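Local atomic coordinates of siderophore-interacting protein (Aeromonas hydrophila, PDB entry 6K2L), a protein that binds flavin-adenine dinucleotide and, judging by its family, probably reduces ferric siderophores so that their iron can be released. Residues R26-T31 with R110-V115; K48-Q53 with P78-F83. The protein carries 1 engineered substitution. All coordinates share one frame; numbering follows the deposited sequence.

Contact 1. Residues R26-T31 with R110-V115; sequences RRICLT and RFANEV
Strand 26-31 of the flavin-binding barrel meets helix 107-114 and Val115, the strand and helix axes crossing almost at a right angle (89°) and 10.0 Å apart at their closest. Ile28 has the most surface buried here. Its first side-chain bond points toward the other segment and, with CG1 anti to the carbonyl carbon, CD1 reaches a small apolar site formed by Phe111, Ala112 and Val115. This methyl lies 3.8 Å from Phe111 CE2, approaching the ring obliquely, while CG2 of Val115 meets Ile28 CD1 tip to tip, also at 3.8 Å. Val115 spreads both its methyls over the strand: CG1, in the crowded position between backbone N and carbonyl carbon, touches Ile28 CD1 and also comes within 4.0 Å of Arg26 CD. Two residues back on the same face of the strand, Arg26 passes along the border of this apolar cluster. Its chain leaves with CG anti to the backbone N and bends at chi3 (-84°), which brings NH1 within 3.0 Å of Ala112 O in a moderately bent hydrogen bond (147° at the hydrogen). The oxygen lies near the guanidinium plane, but NH1 stands above the carbonyl plane rather than on a lone pair. The other side of the group is held by Asp20 of strand 11-20, which forms a salt bridge with NE. One guanidinium thus ties two barrel strands to the helix that, as in the ferredoxin-NADP+ reductase family, packs across the barrel. The chemistry is divided: methyls and one ring pack on the inner side, and a partly exposed cation closes the border, where a carbonyl near the C-terminal end of the helix probably provides a favourable field for positive charge.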
ATOM      1  N   ARG A  26      -4.261 -18.921   5.523  1.00 16.09           N
ATOM      2  CA  ARG A  26      -5.683 -18.617   5.634  1.00 18.09           C
ATOM      3  C   ARG A  26      -5.861 -17.115   5.808  1.00 14.81           C
ATOM      4  O   ARG A  26      -5.394 -16.547   6.796  1.00 13.33           O
ATOM      5  CB  ARG A  26      -6.301 -19.391   6.799  1.00 13.48           C
ATOM      6  CG  ARG A  26      -7.785 -19.161   6.952  1.00 18.63           C
ATOM      7  CD  ARG A  26      -8.391 -20.123   7.953  1.00 16.52           C
ATOM      8  NE  ARG A  26      -8.699 -21.386   7.283  1.00 22.16           N
ATOM      9  CZ  ARG A  26      -8.748 -22.568   7.883  1.00 20.02           C
ATOM     10  NH1 ARG A  26      -8.534 -22.660   9.191  1.00 23.12           N
ATOM     11  NH2 ARG A  26      -9.019 -23.651   7.176  1.00 22.29           N
ATOM     12  N   ARG A  27      -6.510 -16.476   4.841  1.00 16.87           N
ATOM     13  CA  ARG A  27      -6.735 -15.030   4.844  1.00 14.88           C
ATOM     14  C   ARG A  27      -8.055 -14.748   5.545  1.00 19.48           C
ATOM     15  O   ARG A  27      -9.133 -15.068   5.016  1.00 17.85           O
ATOM     16  CB  ARG A  27      -6.768 -14.471   3.422  1.00 17.09           C
ATOM     17  CG  ARG A  27      -7.208 -13.002   3.328  1.00 18.74           C
ATOM     18  CD  ARG A  27      -6.646 -12.308   2.066  1.00 19.07           C
ATOM     19  NE  ARG A  27      -5.263 -12.713   1.846  1.00 21.68           N
ATOM     20  CZ  ARG A  27      -4.697 -12.903   0.655  1.00 25.04           C
ATOM     21  NH1 ARG A  27      -5.393 -12.701  -0.464  1.00 25.20           N
ATOM     22  NH2 ARG A  27      -3.422 -13.299   0.600  1.00 22.30           N
ATOM     23  N   ILE A  28      -7.979 -14.141   6.726  1.00 14.85           N
ATOM     24  CA  ILE A  28      -9.148 -13.790   7.513  1.00 11.54           C
ATOM     25  C   ILE A  28      -9.377 -12.298   7.354  1.00 15.23           C
ATOM     26  O   ILE A  28      -8.462 -11.491   7.559  1.00 14.39           O
ATOM     27  CB  ILE A  28      -8.961 -14.178   8.982  1.00 12.66           C
ATOM     28  CG1 ILE A  28      -8.874 -15.705   9.109  1.00 16.72           C
ATOM     29  CG2 ILE A  28     -10.061 -13.588   9.787  1.00 14.15           C
ATOM     30  CD1 ILE A  28      -8.432 -16.192  10.500  1.00 17.52           C
ATOM     31  N   CYS A  29     -10.574 -11.932   6.927  1.00 16.09           N
ATOM     32  CA  CYS A  29     -10.908 -10.546   6.659  1.00 16.00           C
ATOM     33  C   CYS A  29     -11.780 -10.031   7.788  1.00 17.30           C
ATOM     34  O   CYS A  29     -12.843 -10.590   8.064  1.00 16.71           O
ATOM     35  CB  CYS A  29     -11.629 -10.408   5.325  1.00 17.74           C
ATOM     36  SG  CYS A  29     -12.359  -8.777   5.154  1.00 25.52           S
ATOM     37  N   LEU A  30     -11.332  -8.980   8.438  1.00 15.31           N
ATOM     38  CA  LEU A  30     -11.949  -8.470   9.640  1.00 19.21           C
ATOM     39  C   LEU A  30     -12.522  -7.098   9.344  1.00 23.05           C
ATOM     40  O   LEU A  30     -11.998  -6.349   8.518  1.00 18.30           O
ATOM     41  CB  LEU A  30     -10.936  -8.396  10.764  1.00 17.44           C
ATOM     42  CG  LEU A  30     -10.385  -9.774  11.142  1.00 13.06           C
ATOM     43  CD1 LEU A  30      -8.923  -9.645  11.454  1.00 17.87           C
ATOM     44  CD2 LEU A  30     -11.120 -10.272  12.331  1.00 14.08           C
ATOM     45  N   THR A  31     -13.629  -6.785   9.995  1.00 26.62           N
ATOM     46  CA  THR A  31     -14.311  -5.536   9.734  1.00 23.76           C
ATOM     47  C   THR A  31     -14.856  -4.978  11.033  1.00 22.15           C
ATOM     48  O   THR A  31     -15.140  -5.722  11.975  1.00 21.65           O
ATOM     49  CB  THR A  31     -15.445  -5.714   8.716  1.00 25.35           C
ATOM     50  OG1 THR A  31     -16.096  -4.452   8.518  1.00 29.75           O
ATOM     51  CG2 THR A  31     -16.470  -6.768   9.179  1.00 24.70           C
ATOM     52  N   ARG A 110      -5.412 -21.655  17.329  1.00 21.01           N
ATOM     53  CA  ARG A 110      -6.792 -22.023  17.601  1.00 20.98           C
ATOM     54  C   ARG A 110      -7.757 -21.032  16.990  1.00 17.47           C
ATOM     55  O   ARG A 110      -8.753 -21.428  16.370  1.00 18.06           O
ATOM     56  CB  ARG A 110      -7.043 -22.126  19.103  1.00 20.54           C
ATOM     57  CG  ARG A 110      -8.533 -22.230  19.438  1.00 24.88           C
ATOM     58  CD  ARG A 110      -8.787 -21.957  20.916  1.00 29.04           C
ATOM     59  NE  ARG A 110      -8.368 -23.065  21.777  1.00 28.80           N
ATOM     60  CZ  ARG A 110      -8.452 -23.041  23.103  1.00 29.38           C
ATOM     61  NH1 ARG A 110      -8.935 -21.955  23.695  1.00 32.29           N
ATOM     62  NH2 ARG A 110      -8.063 -24.095  23.830  1.00 26.72           N
ATOM     63  N   PHE A 111      -7.476 -19.748  17.130  1.00 12.98           N
ATOM     64  CA  PHE A 111      -8.358 -18.783  16.495  1.00 19.19           C
ATOM     65  C   PHE A 111      -8.437 -19.019  14.986  1.00 18.15           C
ATOM     66  O   PHE A 111      -9.535 -19.026  14.415  1.00 14.98           O
ATOM     67  CB  PHE A 111      -7.893 -17.362  16.799  1.00 16.02           C
ATOM     68  CG  PHE A 111      -8.598 -16.339  15.992  1.00 17.37           C
ATOM     69  CD1 PHE A 111      -9.863 -15.889  16.363  1.00 16.64           C
ATOM     70  CD2 PHE A 111      -8.019 -15.848  14.837  1.00 14.28           C
ATOM     71  CE1 PHE A 111     -10.524 -14.943  15.598  1.00 15.66           C
ATOM     72  CE2 PHE A 111      -8.674 -14.905  14.079  1.00 19.30           C
ATOM     73  CZ  PHE A 111      -9.929 -14.450  14.459  1.00 16.30           C
ATOM     74  N   ALA A 112      -7.286 -19.241  14.327  1.00 14.35           N
ATOM     75  CA  ALA A 112      -7.291 -19.428  12.875  1.00 15.77           C
ATOM     76  C   ALA A 112      -7.965 -20.738  12.451  1.00 15.49           C
ATOM     77  O   ALA A 112      -8.702 -20.763  11.458  1.00 11.46           O
ATOM     78  CB  ALA A 112      -5.871 -19.359  12.338  1.00 13.92           C
ATOM     79  N   ASN A 113      -7.751 -21.826  13.193  1.00 17.20           N
ATOM     80  CA  ASN A 113      -8.381 -23.095  12.840  1.00 18.60           C
ATOM     81  C   ASN A 113      -9.892 -23.045  13.031  1.00 20.66           C
ATOM     82  O   ASN A 113     -10.654 -23.432  12.132  1.00 26.10           O
ATOM     83  CB  ASN A 113      -7.764 -24.226  13.655  1.00 13.90           C
ATOM     84  CG  ASN A 113      -6.292 -24.376  13.378  1.00 18.69           C
ATOM     85  OD1 ASN A 113      -5.774 -23.755  12.445  1.00 19.39           O
ATOM     86  ND2 ASN A 113      -5.596 -25.178  14.182  1.00 20.21           N
ATOM     87  N   GLU A 114     -10.353 -22.541  14.173  1.00 19.11           N
ATOM     88  CA  GLU A 114     -11.783 -22.585  14.432  1.00 20.17           C
ATOM     89  C   GLU A 114     -12.554 -21.467  13.754  1.00 19.43           C
ATOM     90  O   GLU A 114     -13.792 -21.472  13.809  1.00 21.31           O
ATOM     91  CB  GLU A 114     -12.033 -22.541  15.930  1.00 15.84           C
ATOM     92  CG  GLU A 114     -11.598 -23.800  16.632  1.00 17.32           C
ATOM     93  CD  GLU A 114     -11.656 -23.647  18.146  1.00 29.74           C
ATOM     94  OE1 GLU A 114     -12.303 -22.668  18.612  1.00 29.26           O
ATOM     95  OE2 GLU A 114     -11.102 -24.516  18.868  1.00 28.28           O
ATOM     96  N   VAL A 115     -11.862 -20.550  13.079  1.00 15.05           N
ATOM     97  CA  VAL A 115     -12.450 -19.264  12.727  1.00 20.23           C
ATOM     98  C   VAL A 115     -13.741 -19.459  11.948  1.00 20.12           C
ATOM     99  O   VAL A 115     -13.835 -20.302  11.050  1.00 19.74           O
ATOM    100  CB  VAL A 115     -11.432 -18.400  11.955  1.00 19.53           C
ATOM    101  CG1 VAL A 115     -11.172 -18.938  10.534  1.00 17.83           C
ATOM    102  CG2 VAL A 115     -11.916 -16.953  11.895  1.00 17.76           C
TER

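Contact 2. Residues K48-Q53 with P78-F83; sequences KIMLPQ and PIMRTF. With FAD (flavin-adenine dinucleotide), chain C.
Strands 48-51 and 79-83 run antiparallel, their axes at 149° and 4.6 Å apart, as neighbours in the six-stranded antiparallel barrel that binds FAD. Ile49-Arg81 and Leu51-Ile79 are hydrogen-bonded pairs, each closed by two N-H to O bonds; that from Ile49 N to Arg81 O, 2.8 Å long, lies nearly along the C=O axis. Met50-Met80 between them and Lys48-Thr82 beyond Ile49-Arg81 are non-hydrogen-bonded. On their face Met50 and Met80 lie side by side, Met80 SD 3.3 Å from Met50 CG, and Met50 CB rests on the Pro78 ring. Beyond the paired strands, Ile79 CD1 leans over Gln53 CA. On the face with Ile49 and Leu51, Arg81, its chain bent at chi2 (-70°), lays the edge of its guanidinium along the pyrophosphate of FAD: NE bonds O1P of one phosphate at 3.0 Å, with a weak bond to O5', and NH2 bonds O1A of the other at 2.9 Å. NH1 turns back to Met80 O and forms a salt bridge with Glu256, so the group is fixed in rotation and its positive charge probably offsets both Glu256 and the pyrophosphate. Thr82 O accepts a hydrogen bond from the ribityl hydroxyl O2', and Thr82 CG2 lies 3.4 Å from FAD C7. Ile49 CD1 approaches the Phe83 ring obliquely, while C10 of the isoalloxazine lies over one ring face and Phe83 CE2 comes 3.2 Å from FAD C2.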
ATOM      1  N   LYS A  48      -0.290  -6.230  17.069  1.00 18.32           N
ATOM      2  CA  LYS A  48      -0.533  -7.220  18.098  1.00 16.90           C
ATOM      3  C   LYS A  48      -2.005  -7.592  18.020  1.00 18.14           C
ATOM      4  O   LYS A  48      -2.862  -6.702  18.022  1.00 19.75           O
ATOM      5  CB  LYS A  48      -0.200  -6.663  19.480  1.00 22.61           C
ATOM      6  CG  LYS A  48       1.238  -6.232  19.670  1.00 24.72           C
ATOM      7  CD  LYS A  48       2.199  -7.294  19.152  1.00 26.41           C
ATOM      8  CE  LYS A  48       3.485  -7.326  19.954  1.00 26.69           C
ATOM      9  NZ  LYS A  48       3.187  -7.813  21.353  1.00 36.66           N
ATOM     10  N   ILE A  49      -2.302  -8.894  17.914  1.00 17.39           N
ATOM     11  CA  ILE A  49      -3.656  -9.379  18.153  1.00 22.90           C
ATOM     12  C   ILE A  49      -3.747  -9.834  19.605  1.00 20.63           C
ATOM     13  O   ILE A  49      -2.774 -10.337  20.192  1.00 19.93           O
ATOM     14  CB  ILE A  49      -4.067 -10.504  17.171  1.00 18.67           C
ATOM     15  CG1 ILE A  49      -3.410 -11.833  17.524  1.00 18.99           C
ATOM     16  CG2 ILE A  49      -3.854 -10.086  15.730  1.00 10.55           C
ATOM     17  CD1 ILE A  49      -4.020 -13.041  16.776  1.00 16.44           C
ATOM     18  N   MET A  50      -4.899  -9.595  20.202  1.00 20.23           N
ATOM     19  CA  MET A  50      -5.126  -9.884  21.607  1.00 22.49           C
ATOM     20  C   MET A  50      -6.161 -10.992  21.663  1.00 20.14           C
ATOM     21  O   MET A  50      -7.298 -10.817  21.215  1.00 21.67           O
ATOM     22  CB  MET A  50      -5.587  -8.634  22.353  1.00 25.20           C
ATOM     23  CG  MET A  50      -4.506  -7.562  22.463  1.00 29.18           C
ATOM     24  SD  MET A  50      -5.077  -5.895  22.955  1.00 33.11           S
ATOM     25  CE  MET A  50      -5.195  -5.120  21.343  1.00 28.36           C
ATOM     26  N   LEU A  51      -5.763 -12.110  22.162  1.00 20.59           N
ATOM     27  CA  LEU A  51      -6.595 -13.275  22.310  1.00 23.00           C
ATOM     28  C   LEU A  51      -6.931 -13.478  23.784  1.00 21.96           C
ATOM     29  O   LEU A  51      -6.178 -13.050  24.665  1.00 19.46           O
ATOM     30  CB  LEU A  51      -5.888 -14.522  21.756  1.00 17.97           C
ATOM     31  CG  LEU A  51      -5.613 -14.374  20.244  1.00 21.14           C
ATOM     32  CD1 LEU A  51      -4.283 -15.022  19.793  1.00 15.92           C
ATOM     33  CD2 LEU A  51      -6.765 -14.908  19.406  1.00 17.90           C
ATOM     34  N   PRO A  52      -8.074 -14.081  24.072  1.00 19.85           N
ATOM     35  CA  PRO A  52      -8.402 -14.445  25.451  1.00 22.99           C
ATOM     36  C   PRO A  52      -7.401 -15.426  26.046  1.00 22.11           C
ATOM     37  O   PRO A  52      -6.786 -16.231  25.350  1.00 17.83           O
ATOM     38  CB  PRO A  52      -9.784 -15.095  25.316  1.00 25.29           C
ATOM     39  CG  PRO A  52      -9.867 -15.492  23.820  1.00 24.29           C
ATOM     40  CD  PRO A  52      -9.171 -14.382  23.138  1.00 19.24           C
ATOM     41  N   GLN A  53      -7.259 -15.352  27.365  1.00 23.79           N
ATOM     42  CA  GLN A  53      -6.532 -16.352  28.130  1.00 23.99           C
ATOM     43  C   GLN A  53      -7.339 -17.644  28.210  1.00 28.42           C
ATOM     44  O   GLN A  53      -8.528 -17.678  27.871  1.00 24.01           O
ATOM     45  CB  GLN A  53      -6.261 -15.834  29.534  1.00 22.86           C
ATOM     46  CG  GLN A  53      -5.623 -14.486  29.619  1.00 30.24           C
ATOM     47  CD  GLN A  53      -5.723 -13.906  31.030  1.00 38.54           C
ATOM     48  OE1 GLN A  53      -5.796 -14.645  32.033  1.00 40.31           O
ATOM     49  NE2 GLN A  53      -5.740 -12.577  31.117  1.00 33.50           N
ATOM     50  N   PRO A  78      -4.931  -9.759  27.941  1.00 29.45           N
ATOM     51  CA  PRO A  78      -5.012 -10.821  26.940  1.00 30.45           C
ATOM     52  C   PRO A  78      -3.629 -11.367  26.589  1.00 29.11           C
ATOM     53  O   PRO A  78      -2.594 -10.752  26.850  1.00 33.30           O
ATOM     54  CB  PRO A  78      -5.663 -10.118  25.740  1.00 24.26           C
ATOM     55  CG  PRO A  78      -5.283  -8.723  25.882  1.00 30.69           C
ATOM     56  CD  PRO A  78      -5.186  -8.430  27.365  1.00 32.80           C
ATOM     57  N   ILE A  79      -3.629 -12.558  25.996  1.00 20.84           N
ATOM     58  CA  ILE A  79      -2.430 -13.091  25.361  1.00 24.26           C
ATOM     59  C   ILE A  79      -2.203 -12.333  24.063  1.00 25.99           C
ATOM     60  O   ILE A  79      -3.158 -11.976  23.359  1.00 24.82           O
ATOM     61  CB  ILE A  79      -2.568 -14.602  25.112  1.00 28.00           C
ATOM     62  CG1 ILE A  79      -2.939 -15.313  26.415  1.00 29.73           C
ATOM     63  CG2 ILE A  79      -1.285 -15.186  24.546  1.00 23.63           C
ATOM     64  CD1 ILE A  79      -3.520 -16.679  26.170  1.00 32.72           C
ATOM     65  N   MET A  80      -0.948 -12.031  23.757  1.00 26.58           N
ATOM     66  CA  MET A  80      -0.628 -11.231  22.587  1.00 23.57           C
ATOM     67  C   MET A  80       0.153 -12.069  21.591  1.00 24.57           C
ATOM     68  O   MET A  80       0.996 -12.887  21.981  1.00 19.15           O
ATOM     69  CB  MET A  80       0.172 -10.007  22.983  1.00 23.18           C
ATOM     70  CG  MET A  80      -0.398  -9.365  24.221  1.00 34.10           C
ATOM     71  SD  MET A  80      -1.449  -8.000  23.740  1.00 31.89           S
ATOM     72  CE  MET A  80      -0.143  -6.798  23.476  1.00 31.62           C
ATOM     73  N   ARG A  81      -0.167 -11.889  20.309  1.00 19.34           N
ATOM     74  CA  ARG A  81       0.662 -12.426  19.238  1.00 19.52           C
ATOM     75  C   ARG A  81       0.908 -11.326  18.225  1.00 18.08           C
ATOM     76  O   ARG A  81       0.053 -10.469  18.013  1.00 16.44           O
ATOM     77  CB  ARG A  81       0.008 -13.626  18.532  1.00 17.76           C
ATOM     78  CG  ARG A  81      -0.191 -14.858  19.421  1.00 17.67           C
ATOM     79  CD  ARG A  81       1.108 -15.492  19.756  1.00 18.07           C
ATOM     80  NE  ARG A  81       0.993 -16.768  20.463  1.00 22.61           N
ATOM     81  CZ  ARG A  81       1.057 -16.898  21.791  1.00 20.25           C
ATOM     82  NH1 ARG A  81       1.190 -15.822  22.543  1.00 18.11           N
ATOM     83  NH2 ARG A  81       1.015 -18.097  22.362  1.00 15.15           N
ATOM     84  N   THR A  82       2.062 -11.378  17.561  1.00 17.69           N
ATOM     85  CA  THR A  82       2.388 -10.421  16.513  1.00 16.12           C
ATOM     86  C   THR A  82       1.976 -10.955  15.148  1.00 14.33           C
ATOM     87  O   THR A  82       2.255 -12.110  14.818  1.00 14.61           O
ATOM     88  CB  THR A  82       3.876 -10.106  16.512  1.00 18.53           C
ATOM     89  OG1 THR A  82       4.238  -9.640  17.812  1.00 17.62           O
ATOM     90  CG2 THR A  82       4.171  -8.996  15.482  1.00 18.59           C
ATOM     91  N   PHE A  83       1.321 -10.114  14.351  1.00 16.39           N
ATOM     92  CA  PHE A  83       0.892 -10.509  13.014  1.00 13.49           C
ATOM     93  C   PHE A  83       1.042  -9.323  12.080  1.00 12.71           C
ATOM     94  O   PHE A  83       1.286  -8.198  12.500  1.00 15.10           O
ATOM     95  CB  PHE A  83      -0.557 -11.045  12.996  1.00 14.64           C
ATOM     96  CG  PHE A  83      -0.648 -12.487  13.415  1.00 13.68           C
ATOM     97  CD1 PHE A  83      -0.613 -12.826  14.755  1.00 12.92           C
ATOM     98  CD2 PHE A  83      -0.720 -13.491  12.472  1.00 11.91           C
ATOM     99  CE1 PHE A  83      -0.655 -14.108  15.144  1.00 13.52           C
ATOM    100  CE2 PHE A  83      -0.739 -14.786  12.855  1.00 13.48           C
ATOM    101  CZ  PHE A  83      -0.711 -15.102  14.202  1.00 13.82           C
TER
HETATM  102  PA  FAD C 301       2.442 -20.373  19.644  1.00 13.84           P
HETATM  103  O1A FAD C 301       1.484 -20.497  20.786  1.00 21.17           O
HETATM  104  O2A FAD C 301       3.343 -19.131  19.656  1.00 13.73           O
HETATM  105  O5B FAD C 301       3.494 -21.601  19.509  1.00 23.40           O
HETATM  106  C5B FAD C 301       3.067 -22.978  19.588  1.00 18.13           C
HETATM  107  C4B FAD C 301       4.049 -23.918  18.918  1.00 20.30           C
HETATM  108  O4B FAD C 301       3.861 -23.898  17.485  1.00 27.23           O
HETATM  109  C3B FAD C 301       5.537 -23.654  19.139  1.00 25.75           C
HETATM  110  O3B FAD C 301       6.248 -24.888  19.206  1.00 26.83           O
HETATM  111  C2B FAD C 301       5.923 -22.829  17.903  1.00 23.87           C
HETATM  112  O2B FAD C 301       7.288 -22.938  17.506  1.00 20.74           O
HETATM  113  C1B FAD C 301       5.037 -23.451  16.829  1.00 20.86           C
HETATM  114  N9A FAD C 301       4.616 -22.505  15.826  1.00 19.84           N
HETATM  115  C8A FAD C 301       4.220 -21.207  16.033  1.00 20.47           C
HETATM  116  N7A FAD C 301       3.850 -20.580  14.939  1.00 19.11           N
HETATM  117  C5A FAD C 301       4.003 -21.540  13.948  1.00 20.24           C
HETATM  118  C6A FAD C 301       3.776 -21.511  12.561  1.00 19.81           C
HETATM  119  N6A FAD C 301       3.295 -20.446  11.916  1.00 14.34           N
HETATM  120  N1A FAD C 301       4.041 -22.640  11.855  1.00 20.93           N
HETATM  121  C2A FAD C 301       4.507 -23.710  12.507  1.00 22.86           C
HETATM  122  N3A FAD C 301       4.749 -23.855  13.815  1.00 25.42           N
HETATM  123  C4A FAD C 301       4.470 -22.731  14.483  1.00 19.38           C
HETATM  124  N1  FAD C 301       2.645 -15.373  11.691  1.00 10.72           N
HETATM  125  C2  FAD C 301       1.639 -15.542  10.782  1.00 13.28           C
HETATM  126  O2  FAD C 301       1.064 -16.624  10.641  1.00 13.02           O
HETATM  127  N3  FAD C 301       1.250 -14.484   9.977  1.00 13.53           N
HETATM  128  C4  FAD C 301       1.784 -13.218   9.989  1.00 14.20           C
HETATM  129  O4  FAD C 301       1.346 -12.355   9.227  1.00 13.07           O
HETATM  130  C4X FAD C 301       2.842 -13.040  10.967  1.00 15.22           C
HETATM  131  N5  FAD C 301       3.414 -11.843  11.059  1.00 13.46           N
HETATM  132  C5X FAD C 301       4.420 -11.683  11.978  1.00 11.97           C
HETATM  133  C6  FAD C 301       5.044 -10.446  12.070  1.00 10.76           C
HETATM  134  C7  FAD C 301       6.087 -10.231  12.967  1.00 13.60           C
HETATM  135  C7M FAD C 301       6.719  -8.864  13.048  1.00 12.29           C
HETATM  136  C8  FAD C 301       6.493 -11.275  13.820  1.00 15.68           C
HETATM  137  C8M FAD C 301       7.588 -11.072  14.839  1.00 13.78           C
HETATM  138  C9  FAD C 301       5.857 -12.510  13.742  1.00 13.08           C
HETATM  139  C9A FAD C 301       4.836 -12.725  12.826  1.00 11.46           C
HETATM  140  N10 FAD C 301       4.208 -13.981  12.702  1.00 13.34           N
HETATM  141  C10 FAD C 301       3.209 -14.179  11.769  1.00 12.55           C
HETATM  142  C1' FAD C 301       4.634 -15.115  13.543  1.00 16.35           C
HETATM  143  C2' FAD C 301       3.624 -15.520  14.618  1.00 15.71           C
HETATM  144  O2' FAD C 301       3.559 -14.556  15.673  1.00 10.66           O
HETATM  145  C3' FAD C 301       4.043 -16.879  15.186  1.00 17.04           C
HETATM  146  O3' FAD C 301       3.769 -17.878  14.206  1.00 14.55           O
HETATM  147  C4' FAD C 301       3.358 -17.262  16.497  1.00 16.29           C
HETATM  148  O4' FAD C 301       4.197 -18.186  17.195  1.00 18.02           O
HETATM  149  C5' FAD C 301       1.981 -17.839  16.253  1.00 14.97           C
HETATM  150  O5' FAD C 301       1.315 -18.021  17.516  1.00 18.37           O
HETATM  151  P   FAD C 301       0.507 -19.338  17.839  1.00 15.31           P
HETATM  152  O1P FAD C 301      -0.356 -19.007  19.063  1.00 19.47           O
HETATM  153  O2P FAD C 301      -0.227 -19.842  16.678  1.00 16.45           O
HETATM  154  O3P FAD C 301       1.646 -20.375  18.266  1.00 18.31           O

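How the contacts relate
Both contacts belong to the flavin-binding barrel, with centres about 13 Å apart, and both are partly buried. Contact 2 joins adjacent strands through regular backbone bonds and offers side chains to FAD; contact 1 instead sets a helix crosswise on a strand and relies on methyl packing plus one arginine-to-carbonyl bond. They meet where Phe111 CB lies 3.8 Å from Leu51 CD2, so the helix of contact 1 packs on a strand of contact 2 as well. Phe99 of strand 94-100 adds a second bridge, touching Ala112 and Phe83. The two arginines differ accordingly: Arg26 bonds a backbone carbonyl and Asp20, whereas Arg81 joins Glu256 and Met80 O to the cofactor's phosphates.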